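Local coordinates for uncharacterized protein (Photobacterium profundum, PDB 3R87), which probably hydrolyses acyl thioesters, as a hot-dog-fold thioesterase of the 4-hydroxybenzoyl-CoA thioesterase family, at residues K5-P10 / E38-S43; Q94-P99 / A104-D109; S81-L84 / T90-R93. All blocks are in the same frame, centred on the assembly; numbering follows the deposited sequence.

Contact 1. Residues K5-P10 / E38-S43; sequences KIYHHP and EHVIDS
Tyr7 and His9 on strand 7-12 reach Val40 and His39 in the last turn of helix 28-41. The packing is characteristic of the hot-dog fold, in which a curved antiparallel sheet wraps around a long helix. Backbone separation is evidence that side chains alone make the contact: even Tyr7 CA and Val40 CA, a nearest pair, stand 7.2 Å apart.

The apolar part is a CH-pi contact. Val40 CG2 sits over one face of the Tyr7 ring, 4.0 Å from its centroid and 25° off the ring normal. The methyl is displaced toward the root of the ring, where Tyr7 CG is 3.7 Å from Val40 CG2. With chi1 at 173°, Val40 CG2 stands anti to the carbonyl carbon and is the branch that meets the tyrosine, while CG1 is turned to Phe82. Phe82 of the neighbouring strand 75-85 touches both residues.

The second part is aromatic. His9 and His39 form an offset stack with centroids 4.5 Å apart and planes inclined at 21°, although their side chains approach at about a right angle. His9 ND1 lies 3.7 Å above the plane of the His39 ring, near its rim. Polar bonding of His39 goes to another chain, since its NE2 is hydrogen-bonded to Tyr14 OH of the second subunit. His9 packs against that same tyrosine, which places the stack at a subunit interface and should limit rotation of the His39 ring. His9 CE1 is equally close to two atoms of that ring, 3.6 Å from both His39 CD2 and His39 NE2.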
loop_
_atom_site.group_PDB
_atom_site.type_symbol
_atom_site.label_atom_id
_atom_site.label_comp_id
_atom_site.label_asym_id
_atom_site.label_seq_id
_atom_site.Cartn_x
_atom_site.Cartn_y
_atom_site.Cartn_z
ATOM N N LYS A 5 19.246 -22.996 7.118
ATOM C CA LYS A 5 17.972 -23.515 7.583
ATOM C C LYS A 5 16.787 -22.644 7.085
ATOM O O LYS A 5 16.999 -21.487 6.657
ATOM C CB LYS A 5 17.912 -23.616 9.078
ATOM C CG LYS A 5 17.931 -22.224 9.743
ATOM C CD LYS A 5 17.791 -22.355 11.286
ATOM C CE LYS A 5 17.821 -20.996 11.971
ATOM N NZ LYS A 5 17.770 -21.064 13.507
ATOM N N ILE A 6 15.595 -23.184 7.208
ATOM C CA ILE A 6 14.377 -22.457 6.931
ATOM C C ILE A 6 13.956 -21.659 8.162
ATOM O O ILE A 6 13.856 -22.184 9.252
ATOM C CB ILE A 6 13.281 -23.373 6.427
ATOM C CG1 ILE A 6 13.698 -24.025 5.087
ATOM C CG2 ILE A 6 11.958 -22.646 6.345
ATOM C CD1 ILE A 6 12.731 -25.070 4.526
ATOM N N TYR A 7 13.748 -20.373 7.980
ATOM C CA TYR A 7 13.193 -19.464 8.978
ATOM C C TYR A 7 11.700 -19.310 8.722
ATOM O O TYR A 7 11.273 -19.349 7.562
ATOM C CB TYR A 7 13.870 -18.084 8.891
ATOM C CG TYR A 7 15.343 -18.142 9.212
ATOM C CD1 TYR A 7 15.793 -17.814 10.489
ATOM C CD2 TYR A 7 16.288 -18.492 8.278
ATOM C CE1 TYR A 7 17.166 -17.895 10.789
ATOM C CE2 TYR A 7 17.670 -18.577 8.569
ATOM C CZ TYR A 7 18.074 -18.260 9.808
ATOM O OH TYR A 7 19.412 -18.336 10.109
ATOM N N HIS A 8 10.933 -19.093 9.760
ATOM C CA HIS A 8 9.501 -18.975 9.700
ATOM C C HIS A 8 9.062 -17.609 10.212
ATOM O O HIS A 8 9.520 -17.186 11.275
ATOM C CB HIS A 8 8.846 -20.072 10.569
ATOM C CG HIS A 8 9.154 -21.453 10.115
ATOM N ND1 HIS A 8 8.316 -22.168 9.328
ATOM C CD2 HIS A 8 10.249 -22.243 10.347
ATOM C CE1 HIS A 8 8.859 -23.370 9.065
ATOM N NE2 HIS A 8 10.027 -23.416 9.674
ATOM N N HIS A 9 8.137 -16.955 9.504
ATOM C CA HIS A 9 7.597 -15.657 9.921
ATOM C C HIS A 9 6.148 -15.633 9.584
ATOM O O HIS A 9 5.781 -15.781 8.441
ATOM C CB HIS A 9 8.344 -14.533 9.150
ATOM C CG HIS A 9 7.760 -13.157 9.413
ATOM N ND1 HIS A 9 7.777 -12.598 10.646
ATOM C CD2 HIS A 9 7.042 -12.285 8.607
ATOM C CE1 HIS A 9 7.092 -11.441 10.611
ATOM N NE2 HIS A 9 6.700 -11.194 9.363
ATOM N N PRO A 10 5.272 -15.440 10.568
ATOM C CA PRO A 10 3.833 -15.456 10.280
ATOM C C PRO A 10 3.378 -14.149 9.669
ATOM O O PRO A 10 3.865 -13.084 10.049
ATOM C CB PRO A 10 3.193 -15.648 11.658
ATOM C CG PRO A 10 4.218 -15.052 12.612
ATOM C CD PRO A 10 5.540 -15.275 12.038
ATOM N N GLU A 38 13.902 -9.102 6.961
ATOM C CA GLU A 38 14.298 -8.274 8.109
ATOM C C GLU A 38 14.417 -9.068 9.375
ATOM O O GLU A 38 15.318 -8.833 10.164
ATOM C CB GLU A 38 13.340 -7.102 8.330
ATOM C CG GLU A 38 13.271 -6.101 7.196
ATOM C CD GLU A 38 12.766 -4.773 7.663
ATOM O OE1 GLU A 38 12.847 -4.434 8.853
ATOM O OE2 GLU A 38 12.312 -3.956 6.818
ATOM N N HIS A 39 13.501 -10.007 9.590
ATOM C CA HIS A 39 13.549 -10.827 10.800
ATOM C C HIS A 39 14.723 -11.776 10.798
ATOM O O HIS A 39 15.231 -12.096 11.871
ATOM C CB HIS A 39 12.233 -11.554 11.029
ATOM C CG HIS A 39 11.181 -10.620 11.535
ATOM N ND1 HIS A 39 10.970 -10.382 12.864
ATOM C CD2 HIS A 39 10.268 -9.870 10.899
ATOM C CE1 HIS A 39 10.012 -9.468 13.013
ATOM N NE2 HIS A 39 9.573 -9.125 11.810
ATOM N N VAL A 40 15.193 -12.250 9.641
ATOM C CA VAL A 40 16.420 -13.047 9.577
ATOM C C VAL A 40 17.606 -12.178 9.943
ATOM O O VAL A 40 18.494 -12.590 10.723
ATOM C CB VAL A 40 16.593 -13.710 8.230
ATOM C CG1 VAL A 40 17.948 -14.392 8.128
ATOM C CG2 VAL A 40 15.495 -14.669 7.948
ATOM N N ILE A 41 17.673 -10.976 9.384
ATOM C CA ILE A 41 18.812 -10.096 9.547
ATOM C C ILE A 41 18.898 -9.444 10.931
ATOM O O ILE A 41 19.979 -9.305 11.489
ATOM C CB ILE A 41 18.786 -9.011 8.445
ATOM C CG1 ILE A 41 18.989 -9.623 7.051
ATOM C CG2 ILE A 41 19.832 -7.912 8.750
ATOM C CD1 ILE A 41 18.570 -8.691 5.938
ATOM N N ASP A 42 17.739 -9.088 11.481
ATOM C CA ASP A 42 17.494 -8.312 12.683
ATOM C C ASP A 42 17.239 -6.875 12.250
ATOM O O ASP A 42 18.152 -6.147 11.786
ATOM C CB ASP A 42 18.634 -8.371 13.715
ATOM C CG ASP A 42 18.248 -7.749 15.030
ATOM O OD1 ASP A 42 18.844 -8.174 16.001
ATOM O OD2 ASP A 42 17.603 -6.793 15.094
ATOM N N SER A 43 16.002 -6.413 12.415
ATOM C CA SER A 43 15.650 -5.091 11.959
ATOM C C SER A 43 16.392 -3.995 12.717
ATOM O O SER A 43 16.634 -2.941 12.165
ATOM C CB SER A 43 14.118 -4.929 12.131
ATOM O OG SER A 43 13.698 -5.355 13.415
#

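Contact 2. Residues Q94-P99 / A104-D109; sequences QEVWRP and AAVIGD
A classic beta bulge sets two residues, Ala105 and Val106, against the single Val96 in the hairpin of strands 89-97 and 106-115 within the hot-dog sheet. The helical backbone of Ala105 (psi -32°) makes room for the extra residue. The bonding pattern confirms the bulge: Ala105 N donates to Val96 O at 2.8 Å, while Val96 N donates to Val106 O at 2.9 Å. Past it the antiparallel ladder is regular. Gln94 and Gly108 form a hydrogen-bonded pair with both bonds made, and Glu95 and Ile107 form the non-hydrogen-bonded pair between.

On the side bearing Glu95 and Ile107, the indole of Trp97 lies against Ala104. Trp97 CB heads away from the other strand, but with CG anti to the carbonyl carbon (chi1 -77°) the ring comes back over Ala104. Ala104 CA stands 4.0 Å from the centroid of the five-membered ring and 12° off its normal, a CH-pi contact over the face. Trp97 NE1 donates to Glu95 OE1 at 2.9 Å, almost in the indole plane and to the anti lone pair of the carboxylate. Glu95 OE2 forms a salt bridge with Arg93, so both carboxylate oxygens are engaged, and the bond at the indole's edge should restrict its rotation. Arg79 adds a cation-pi interaction with Trp97.

The other side is apolar near the bulge. Val96 and Val106 run alongside each other with a common direction, Val96 CG2 3.7 Å from Val106 CB, and both pack on Phe29 of helix 28-41. Arg98, whose guanidinium is held by Glu74 and Asp68, touches the bulge through its stem: Arg98 CG comes within 4.1 Å of Ala105 CB.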
loop_
_atom_site.group_PDB
_atom_site.type_symbol
_atom_site.label_atom_id
_atom_site.label_comp_id
_atom_site.label_asym_id
_atom_site.label_seq_id
_atom_site.Cartn_x
_atom_site.Cartn_y
_atom_site.Cartn_z
ATOM N N GLN A 94 12.186 -17.754 -0.770
ATOM C CA GLN A 94 11.120 -17.384 0.109
ATOM C C GLN A 94 9.827 -17.944 -0.396
ATOM O O GLN A 94 9.558 -17.922 -1.618
ATOM C CB GLN A 94 11.038 -15.864 0.326
ATOM C CG GLN A 94 12.372 -15.303 0.789
ATOM C CD GLN A 94 12.261 -13.882 1.261
ATOM O OE1 GLN A 94 12.553 -12.950 0.494
ATOM N NE2 GLN A 94 11.793 -13.691 2.484
ATOM N N GLU A 95 8.981 -18.460 0.491
ATOM C CA GLU A 95 7.761 -19.096 0.104
ATOM C C GLU A 95 6.638 -18.732 1.051
ATOM O O GLU A 95 6.839 -18.661 2.260
ATOM C CB GLU A 95 7.899 -20.635 0.088
ATOM C CG GLU A 95 9.022 -21.078 -0.869
ATOM C CD GLU A 95 9.205 -22.555 -0.987
ATOM O OE1 GLU A 95 8.507 -23.334 -0.272
ATOM O OE2 GLU A 95 10.070 -22.970 -1.803
ATOM N N VAL A 96 5.442 -18.508 0.507
ATOM C CA VAL A 96 4.237 -18.322 1.325
ATOM C C VAL A 96 3.486 -19.620 1.390
ATOM O O VAL A 96 3.112 -20.178 0.347
ATOM C CB VAL A 96 3.300 -17.267 0.648
ATOM C CG1 VAL A 96 2.028 -17.134 1.464
ATOM C CG2 VAL A 96 3.996 -15.964 0.398
ATOM N N TRP A 97 3.231 -20.098 2.622
ATOM C CA TRP A 97 2.474 -21.342 2.811
ATOM C C TRP A 97 1.161 -21.005 3.544
ATOM O O TRP A 97 1.175 -20.484 4.688
ATOM C CB TRP A 97 3.308 -22.324 3.666
ATOM C CG TRP A 97 4.387 -22.958 2.835
ATOM C CD1 TRP A 97 5.503 -22.362 2.321
ATOM C CD2 TRP A 97 4.439 -24.312 2.400
ATOM N NE1 TRP A 97 6.244 -23.278 1.607
ATOM C CE2 TRP A 97 5.590 -24.477 1.640
ATOM C CE3 TRP A 97 3.571 -25.423 2.586
ATOM C CZ2 TRP A 97 5.958 -25.706 1.066
ATOM C CZ3 TRP A 97 3.939 -26.626 2.046
ATOM C CH2 TRP A 97 5.109 -26.769 1.305
ATOM N N ARG A 98 0.054 -21.345 2.917
ATOM C CA ARG A 98 -1.265 -21.231 3.531
ATOM C C ARG A 98 -1.424 -22.273 4.613
ATOM O O ARG A 98 -0.753 -23.351 4.576
ATOM C CB ARG A 98 -2.370 -21.378 2.522
ATOM C CG ARG A 98 -2.372 -20.250 1.456
ATOM C CD ARG A 98 -3.387 -20.458 0.396
ATOM N NE ARG A 98 -4.758 -20.339 0.909
ATOM C CZ ARG A 98 -5.859 -20.889 0.362
ATOM N NH1 ARG A 98 -5.787 -21.661 -0.743
ATOM N NH2 ARG A 98 -7.045 -20.697 0.907
ATOM N N PRO A 99 -2.289 -22.068 5.594
ATOM C CA PRO A 99 -2.423 -23.049 6.707
ATOM C C PRO A 99 -2.785 -24.415 6.218
ATOM O O PRO A 99 -3.747 -24.624 5.491
ATOM C CB PRO A 99 -3.556 -22.445 7.534
ATOM C CG PRO A 99 -3.779 -21.118 7.080
ATOM C CD PRO A 99 -3.125 -20.881 5.789
ATOM N N ALA A 104 3.615 -24.569 -1.606
ATOM C CA ALA A 104 3.688 -23.135 -1.461
ATOM C C ALA A 104 2.657 -22.447 -2.358
ATOM O O ALA A 104 2.505 -22.825 -3.534
ATOM C CB ALA A 104 5.063 -22.665 -1.852
ATOM N N ALA A 105 2.008 -21.434 -1.842
ATOM C CA ALA A 105 1.130 -20.602 -2.667
ATOM C C ALA A 105 1.913 -19.642 -3.521
ATOM O O ALA A 105 1.444 -19.279 -4.618
ATOM C CB ALA A 105 0.200 -19.808 -1.758
ATOM N N VAL A 106 3.050 -19.172 -3.054
ATOM C CA VAL A 106 3.891 -18.180 -3.723
ATOM C C VAL A 106 5.329 -18.583 -3.473
ATOM O O VAL A 106 5.680 -18.919 -2.319
ATOM C CB VAL A 106 3.621 -16.759 -3.240
ATOM C CG1 VAL A 106 4.513 -15.745 -3.980
ATOM C CG2 VAL A 106 2.159 -16.404 -3.354
ATOM N N ILE A 107 6.151 -18.512 -4.489
ATOM C CA ILE A 107 7.587 -18.784 -4.423
ATOM C C ILE A 107 8.329 -17.581 -4.944
ATOM O O ILE A 107 7.983 -17.073 -6.029
ATOM C CB ILE A 107 7.942 -20.021 -5.224
ATOM C CG1 ILE A 107 7.265 -21.262 -4.646
ATOM C CG2 ILE A 107 9.497 -20.172 -5.305
ATOM C CD1 ILE A 107 7.277 -22.493 -5.554
ATOM N N GLY A 108 9.394 -17.175 -4.272
ATOM C CA GLY A 108 10.296 -16.148 -4.773
ATOM C C GLY A 108 11.730 -16.588 -4.642
ATOM O O GLY A 108 12.160 -17.099 -3.587
ATOM N N ASP A 109 12.501 -16.355 -5.699
ATOM C CA ASP A 109 13.947 -16.417 -5.677
ATOM C C ASP A 109 14.447 -14.988 -5.791
ATOM O O ASP A 109 14.193 -14.319 -6.824
ATOM C CB ASP A 109 14.499 -17.249 -6.857
ATOM C CG ASP A 109 14.060 -18.685 -6.845
ATOM O OD1 ASP A 109 14.222 -19.319 -5.816
ATOM O OD2 ASP A 109 13.586 -19.183 -7.925
#

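Contact 3. Residues S81-L84 / T90-R93; sequences SFTL and TLWR
Strand segments 81-84 and 90-93 run antiparallel, their axes 4.7 Å apart at closest approach and their directions 158° apart. This is a hairpin ladder of the hot-dog sheet. Ser81 with Arg93 and Thr83 with Leu91 are hydrogen-bonded pairs, giving four backbone bonds, among them Thr83 N to Leu91 O at 2.8 Å. Phe82 with Trp92 is a non-hydrogen-bonded pair, and there Phe82 CA approaches Leu91 O to 3.1 Å in a CA-H...O contact.

The main side-chain contact belongs to that pair. Phe82 CB lies over a face of the Trp92 six-membered ring, 3.9 Å from the centroid and 17° off the normal. Phe82 CG occupies the crowded position between the backbone N and the carbonyl carbon (chi1 66°), so that CB, not the phenyl, covers the indole. The rings meet obliquely, Phe82 CD1 touching Trp92 CZ3 at 4.1 Å, with centroids 5.5 Å apart. Phe82 touches Met132 of helix 126-133, and Trp92 touches Val40 and Arg37 of helix 28-41.

Arg93 projects from the other side, its guanidinium leading away to the carboxylates of Glu95 and Asp109. The chemistry thus divides the work: backbone bonds set the register, while the Phe82-Trp92 surface gives the helices an apolar bed.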
loop_
_atom_site.group_PDB
_atom_site.type_symbol
_atom_site.label_atom_id
_atom_site.label_comp_id
_atom_site.label_asym_id
_atom_site.label_seq_id
_atom_site.Cartn_x
_atom_site.Cartn_y
_atom_site.Cartn_z
ATOM N N SER A 81 14.992 -19.078 3.349
ATOM C CA SER A 81 16.369 -19.473 3.520
ATOM C C SER A 81 17.260 -18.566 2.688
ATOM O O SER A 81 16.787 -17.878 1.773
ATOM C CB SER A 81 16.604 -20.950 3.151
ATOM O OG SER A 81 16.340 -21.116 1.792
ATOM N N PHE A 82 18.551 -18.524 2.998
ATOM C CA PHE A 82 19.524 -17.718 2.277
ATOM C C PHE A 82 20.748 -18.479 2.000
ATOM O O PHE A 82 21.112 -19.441 2.715
ATOM C CB PHE A 82 19.898 -16.365 3.008
ATOM C CG PHE A 82 20.612 -16.559 4.288
ATOM C CD1 PHE A 82 19.957 -16.644 5.556
ATOM C CD2 PHE A 82 22.028 -16.664 4.278
ATOM C CE1 PHE A 82 20.658 -16.831 6.725
ATOM C CE2 PHE A 82 22.688 -16.893 5.483
ATOM C CZ PHE A 82 22.005 -16.940 6.739
ATOM N N THR A 83 21.449 -18.056 0.951
ATOM C CA THR A 83 22.782 -18.543 0.657
ATOM C C THR A 83 23.592 -17.326 0.197
ATOM O O THR A 83 23.146 -16.445 -0.469
ATOM C CB THR A 83 22.734 -19.555 -0.472
ATOM O OG1 THR A 83 22.658 -18.941 -1.684
ATOM C CG2 THR A 83 21.456 -20.409 -0.483
ATOM N N LEU A 84 24.814 -17.303 0.601
ATOM C CA LEU A 84 25.740 -16.219 0.215
ATOM C C LEU A 84 26.295 -16.550 -1.155
ATOM O O LEU A 84 26.655 -17.703 -1.404
ATOM C CB LEU A 84 26.849 -16.044 1.278
ATOM C CG LEU A 84 26.244 -16.102 2.717
ATOM C CD1 LEU A 84 27.215 -16.263 3.905
ATOM C CD2 LEU A 84 25.337 -14.802 2.861
ATOM N N THR A 90 23.465 -11.802 -1.943
ATOM C CA THR A 90 22.805 -12.766 -1.089
ATOM C C THR A 90 21.614 -13.296 -1.867
ATOM O O THR A 90 20.834 -12.518 -2.425
ATOM C CB THR A 90 22.389 -12.166 0.267
ATOM O OG1 THR A 90 23.521 -11.624 0.916
ATOM C CG2 THR A 90 21.917 -13.312 1.190
ATOM N N LEU A 91 21.459 -14.640 -1.932
ATOM C CA LEU A 91 20.348 -15.262 -2.555
ATOM C C LEU A 91 19.351 -15.730 -1.526
ATOM O O LEU A 91 19.755 -16.376 -0.536
ATOM C CB LEU A 91 20.835 -16.468 -3.414
ATOM C CG LEU A 91 22.016 -16.175 -4.244
ATOM C CD1 LEU A 91 22.436 -17.455 -4.961
ATOM C CD2 LEU A 91 21.696 -15.001 -5.217
ATOM N N TRP A 92 18.103 -15.427 -1.707
ATOM C CA TRP A 92 17.046 -15.791 -0.793
ATOM C C TRP A 92 16.041 -16.654 -1.516
ATOM O O TRP A 92 15.635 -16.337 -2.655
ATOM C CB TRP A 92 16.370 -14.557 -0.232
ATOM C CG TRP A 92 17.251 -13.599 0.488
ATOM C CD1 TRP A 92 18.009 -12.602 -0.032
ATOM C CD2 TRP A 92 17.443 -13.518 1.916
ATOM N NE1 TRP A 92 18.642 -11.931 0.975
ATOM C CE2 TRP A 92 18.313 -12.451 2.184
ATOM C CE3 TRP A 92 16.887 -14.218 3.011
ATOM C CZ2 TRP A 92 18.664 -12.055 3.496
ATOM C CZ3 TRP A 92 17.232 -13.843 4.291
ATOM C CH2 TRP A 92 18.128 -12.806 4.516
ATOM N N ARG A 93 15.592 -17.734 -0.886
ATOM C CA ARG A 93 14.455 -18.507 -1.310
ATOM C C ARG A 93 13.347 -18.222 -0.317
ATOM O O ARG A 93 13.542 -18.453 0.886
ATOM C CB ARG A 93 14.781 -20.005 -1.353
ATOM C CG ARG A 93 13.584 -20.877 -1.641
ATOM C CD ARG A 93 13.114 -20.715 -3.056
ATOM N NE ARG A 93 12.115 -21.713 -3.390
ATOM C CZ ARG A 93 12.010 -22.279 -4.582
ATOM N NH1 ARG A 93 12.694 -21.834 -5.664
ATOM N NH2 ARG A 93 11.111 -23.238 -4.702
#

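How the contacts relate
All three contacts reach the same sheet, contact 1 by its strand 7-12 alone. Contacts 2 and 3 share strand 89-97, and although their centres are 15 Å apart they are joined by a salt bridge, Arg93 NH1 to Asp109 OD1 at 2.9 Å. Contact 1 meets contact 3 from the helix side: Val40 CG1 packs 3.9 Å from Trp92 CZ3, and strands 7-12 and 75-85 are neighbours in the sheet. Contacts 1 and 2 do not touch, their nearest atoms being about 7 Å apart. Along the chain the order is contact 1, contact 3, contact 2. All three lie away from His53 and Asp127, seen to bind magnesium in this protein though this chain holds none.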